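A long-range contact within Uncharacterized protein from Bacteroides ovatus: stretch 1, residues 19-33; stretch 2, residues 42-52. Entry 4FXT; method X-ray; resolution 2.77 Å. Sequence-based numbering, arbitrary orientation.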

# COMPACT_ATOMS: atom_id res chain seq x y z
N GLU A 19 -7.98 -6.01 5.69
CA GLU A 19 -6.60 -5.57 5.92
C GLU A 19 -6.33 -4.24 5.25
O GLU A 19 -6.87 -3.98 4.15
CB GLU A 19 -5.59 -6.61 5.37
CG GLU A 19 -5.61 -7.95 6.05
CD GLU A 19 -4.49 -8.90 5.66
OE1 GLU A 19 -3.37 -8.43 5.34
OE2 GLU A 19 -4.70 -10.13 5.79
N ALA A 20 -5.49 -3.40 5.88
CA ALA A 20 -5.11 -2.12 5.26
C ALA A 20 -4.18 -2.38 4.08
O ALA A 20 -3.21 -3.13 4.22
CB ALA A 20 -4.45 -1.21 6.28
N VAL A 21 -4.54 -1.83 2.92
CA VAL A 21 -3.81 -2.03 1.66
C VAL A 21 -2.60 -1.09 1.63
O VAL A 21 -2.75 0.13 1.56
CB VAL A 21 -4.70 -1.83 0.42
CG1 VAL A 21 -3.91 -2.01 -0.86
CG2 VAL A 21 -5.86 -2.81 0.43
N GLY A 22 -1.41 -1.69 1.61
CA GLY A 22 -0.15 -0.95 1.57
C GLY A 22 0.04 -0.22 0.27
O GLY A 22 -0.28 -0.74 -0.81
N VAL A 23 0.51 1.03 0.36
CA VAL A 23 0.72 1.75 -0.87
C VAL A 23 1.98 2.63 -0.72
O VAL A 23 2.57 2.64 0.36
CB VAL A 23 -0.55 2.54 -1.22
CG1 VAL A 23 -0.73 3.77 -0.33
CG2 VAL A 23 -0.53 2.92 -2.67
N ARG A 24 2.43 3.29 -1.82
CA ARG A 24 3.59 4.17 -1.77
C ARG A 24 3.17 5.55 -1.18
O ARG A 24 2.14 6.13 -1.58
CB ARG A 24 4.23 4.32 -3.16
CG ARG A 24 5.43 5.25 -3.17
CD ARG A 24 6.11 5.38 -4.50
NE ARG A 24 5.25 6.02 -5.49
CZ ARG A 24 5.20 7.33 -5.72
NH1 ARG A 24 5.96 8.17 -5.03
NH2 ARG A 24 4.38 7.81 -6.64
N SER A 25 3.96 6.07 -0.21
CA SER A 25 3.69 7.36 0.41
C SER A 25 3.73 8.42 -0.67
O SER A 25 4.64 8.39 -1.50
CB SER A 25 4.68 7.66 1.55
OG SER A 25 4.35 8.85 2.25
N GLY A 26 2.71 9.26 -0.68
CA GLY A 26 2.50 10.35 -1.63
C GLY A 26 2.09 9.92 -3.02
O GLY A 26 2.44 10.61 -3.98
N SER A 27 1.35 8.81 -3.16
CA SER A 27 1.00 8.34 -4.51
C SER A 27 -0.51 8.17 -4.75
O SER A 27 -0.99 8.35 -5.88
CB SER A 27 1.66 6.99 -4.77
OG SER A 27 1.11 5.99 -3.93
N SER A 28 -1.22 7.75 -3.69
CA SER A 28 -2.63 7.40 -3.78
C SER A 28 -3.50 8.34 -2.97
O SER A 28 -3.09 8.87 -1.93
CB SER A 28 -2.81 5.97 -3.29
OG SER A 28 -1.97 5.15 -4.07
N GLU A 29 -4.72 8.53 -3.50
CA GLU A 29 -5.74 9.43 -2.97
C GLU A 29 -7.15 8.92 -3.16
O GLU A 29 -7.39 7.95 -3.88
CB GLU A 29 -5.65 10.78 -3.71
CG GLU A 29 -4.35 11.53 -3.58
CD GLU A 29 -4.14 12.70 -4.52
OE1 GLU A 29 -5.13 13.24 -5.08
OE2 GLU A 29 -2.96 13.09 -4.68
N PHE A 30 -8.08 9.63 -2.51
CA PHE A 30 -9.53 9.59 -2.67
C PHE A 30 -9.99 11.03 -2.88
O PHE A 30 -9.28 11.96 -2.50
CB PHE A 30 -10.28 8.90 -1.51
CG PHE A 30 -9.91 7.48 -1.17
CD1 PHE A 30 -9.98 6.47 -2.14
CD2 PHE A 30 -9.69 7.10 0.14
CE1 PHE A 30 -9.66 5.14 -1.81
CE2 PHE A 30 -9.42 5.77 0.48
CZ PHE A 30 -9.38 4.80 -0.50
N ALA A 31 -11.13 11.23 -3.52
CA ALA A 31 -11.67 12.57 -3.70
C ALA A 31 -13.00 12.65 -3.00
O ALA A 31 -13.83 11.73 -3.08
CB ALA A 31 -11.81 12.92 -5.18
N LEU A 32 -13.17 13.75 -2.26
CA LEU A 32 -14.34 13.97 -1.43
C LEU A 32 -15.18 15.13 -2.02
O LEU A 32 -14.66 16.20 -2.34
CB LEU A 32 -13.81 14.25 -0.02
CG LEU A 32 -14.56 13.66 1.15
CD1 LEU A 32 -15.03 12.24 0.88
CD2 LEU A 32 -13.71 13.69 2.39
N PHE A 33 -16.44 14.85 -2.28
CA PHE A 33 -17.36 15.81 -2.87
C PHE A 33 -18.57 16.06 -2.02
O PHE A 33 -18.97 15.20 -1.23
CB PHE A 33 -17.87 15.29 -4.23
CG PHE A 33 -16.86 15.18 -5.33
CD1 PHE A 33 -16.07 14.05 -5.45
CD2 PHE A 33 -16.75 16.17 -6.30
CE1 PHE A 33 -15.14 13.93 -6.50
CE2 PHE A 33 -15.85 16.04 -7.36
CZ PHE A 33 -15.04 14.92 -7.45
N SER A 42 -13.72 19.61 -5.49
CA SER A 42 -13.46 18.38 -4.72
C SER A 42 -12.39 18.59 -3.62
O SER A 42 -11.53 19.46 -3.75
CB SER A 42 -13.00 17.25 -5.64
OG SER A 42 -11.67 17.41 -6.10
N ILE A 43 -12.43 17.75 -2.58
CA ILE A 43 -11.48 17.76 -1.46
C ILE A 43 -10.55 16.56 -1.59
O ILE A 43 -11.03 15.43 -1.61
CB ILE A 43 -12.20 17.77 -0.08
CG1 ILE A 43 -13.16 18.95 0.04
CG2 ILE A 43 -11.19 17.73 1.07
CD1 ILE A 43 -14.03 18.97 1.29
N PRO A 44 -9.22 16.75 -1.66
CA PRO A 44 -8.32 15.57 -1.73
C PRO A 44 -8.18 14.87 -0.37
O PRO A 44 -8.30 15.51 0.67
CB PRO A 44 -6.99 16.15 -2.20
CG PRO A 44 -7.02 17.60 -1.69
CD PRO A 44 -8.46 18.03 -1.63
N VAL A 45 -7.93 13.56 -0.38
CA VAL A 45 -7.82 12.71 0.81
C VAL A 45 -6.58 11.81 0.61
O VAL A 45 -6.65 10.69 0.07
CB VAL A 45 -9.11 11.91 1.13
CG1 VAL A 45 -8.93 11.04 2.36
CG2 VAL A 45 -10.32 12.83 1.32
N TYR A 46 -5.45 12.33 1.07
CA TYR A 46 -4.14 11.76 0.89
C TYR A 46 -3.92 10.56 1.83
O TYR A 46 -4.03 10.64 3.07
CB TYR A 46 -3.09 12.84 1.12
CG TYR A 46 -3.29 14.06 0.24
CD1 TYR A 46 -2.98 14.02 -1.13
CD2 TYR A 46 -3.73 15.28 0.77
CE1 TYR A 46 -3.10 15.16 -1.93
CE2 TYR A 46 -3.88 16.41 -0.04
CZ TYR A 46 -3.55 16.35 -1.39
OH TYR A 46 -3.70 17.43 -2.22
N ILE A 47 -3.65 9.41 1.20
CA ILE A 47 -3.48 8.12 1.86
C ILE A 47 -2.01 7.91 2.16
O ILE A 47 -1.16 8.00 1.25
CB ILE A 47 -4.04 6.98 0.95
CG1 ILE A 47 -5.43 7.36 0.35
CG2 ILE A 47 -4.03 5.60 1.64
CD1 ILE A 47 -5.88 6.48 -0.75
N ALA A 48 -1.72 7.59 3.45
CA ALA A 48 -0.42 7.27 4.01
C ALA A 48 0.04 5.90 3.51
O ALA A 48 -0.77 5.13 2.97
CB ALA A 48 -0.48 7.31 5.54
N GLN A 49 1.36 5.58 3.66
CA GLN A 49 1.94 4.32 3.13
C GLN A 49 1.33 3.05 3.80
O GLN A 49 1.45 1.95 3.23
CB GLN A 49 3.45 4.30 3.30
CG GLN A 49 3.89 4.41 4.74
CD GLN A 49 4.83 3.29 5.08
OE1 GLN A 49 5.71 2.86 4.26
NE2 GLN A 49 4.66 2.82 6.32
N ASP A 50 0.69 3.18 4.99
CA ASP A 50 0.10 2.03 5.66
C ASP A 50 -1.36 1.85 5.31
O ASP A 50 -2.07 1.11 6.01
CB ASP A 50 0.24 2.15 7.19
CG ASP A 50 -0.36 3.37 7.86
OD1 ASP A 50 -0.98 4.21 7.15
OD2 ASP A 50 -0.15 3.52 9.09
N GLY A 51 -1.80 2.56 4.25
CA GLY A 51 -3.18 2.55 3.78
C GLY A 51 -4.17 3.42 4.54
O GLY A 51 -5.34 3.54 4.15
N SER A 52 -3.72 4.08 5.61
CA SER A 52 -4.65 4.90 6.40
C SER A 52 -4.74 6.34 5.82
O SER A 52 -3.86 6.77 5.07
CB SER A 52 -4.23 4.94 7.86
OG SER A 52 -2.98 5.61 7.98
O HOH W 1 0.45 10.17 0.84

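Part of each stretch pairs as an antiparallel strand, and the bonds across the contact are all between backbone atoms, apart from one water bridge. The axes of the strands that hold Leu32 and Ile43 approach to 4.7 Å, and their directions differ by 150°. Together the two stretches bury 905 Å² between them.

The pairing is tightest around Leu32 and Ile43. Leu32 N donates to Ile43 O at 2.8 Å, and Ile43 N donates to Leu32 O at 2.7 Å. Both amides and both carbonyls of this pair are therefore satisfied across the contact. Ser42 CA also lies 3.4 Å from Leu32 O, a CA-H...O contact beside the stronger bond.

Phe30 and Val45 repeat the pattern less well. Phe30 N donates to Val45 O at 3.1 Å. The return bond, from Val45 N to Phe30 O, is 3.0 Å long but weak, because its angle at hydrogen is only 129°. Glu29 CA adds a CA-H...O contact to Val45 O at 3.4 Å. Further along, Ile47 N donates to Ser28 O at 3.2 Å.

Ile47 O is satisfied by a water. Water 1 donates to Ile47 O at 2.7 Å and accepts from Gly26 N at 2.9 Å. It thus bridges the stretches where no direct bond joins these two groups.

A separate bond links Val23 and Gln49. Val23 N donates to Gln49 O at 3.2 Å with a nearly straight angle of 167°. Val23 O and Gln49 O are also 3.2 Å apart, but both are acceptors and do not bond. Gln49 CA makes a CA-H...O contact with Val23 O at 3.3 Å.

Gln49 belongs to a type I turn from Ala48 to Gly51. Gly51 N donates to Ala48 O at 3.1 Å, closing the turn. Asp50 OD1 accepts from Ser52 OG at 2.6 Å and from Ser52 N at 3.1 Å. Gly51 has positive phi and packs its CA 3.3 Å from Val21 O. A CB here would clash with that oxygen.

In stretch 1, Arg24 O accepts from Ser27 OG at 2.6 Å and, weakly, from Ser27 N at 3.2 Å. Ser28 OG donates to Ser27 OG at 3.2 Å.

Apolar packing accompanies the polar network. Phe30, Leu32, Ile43 and Val45 share one sheet face, where Leu32 CD2 meets Val45 CG2 at 3.7 Å. Ile47 CD1 sits over the Phe30 ring, 3.8 Å from its CE2. On the other face, Glu29 OE2 approaches the Tyr46 ring edge, 3.4 Å from its CE1.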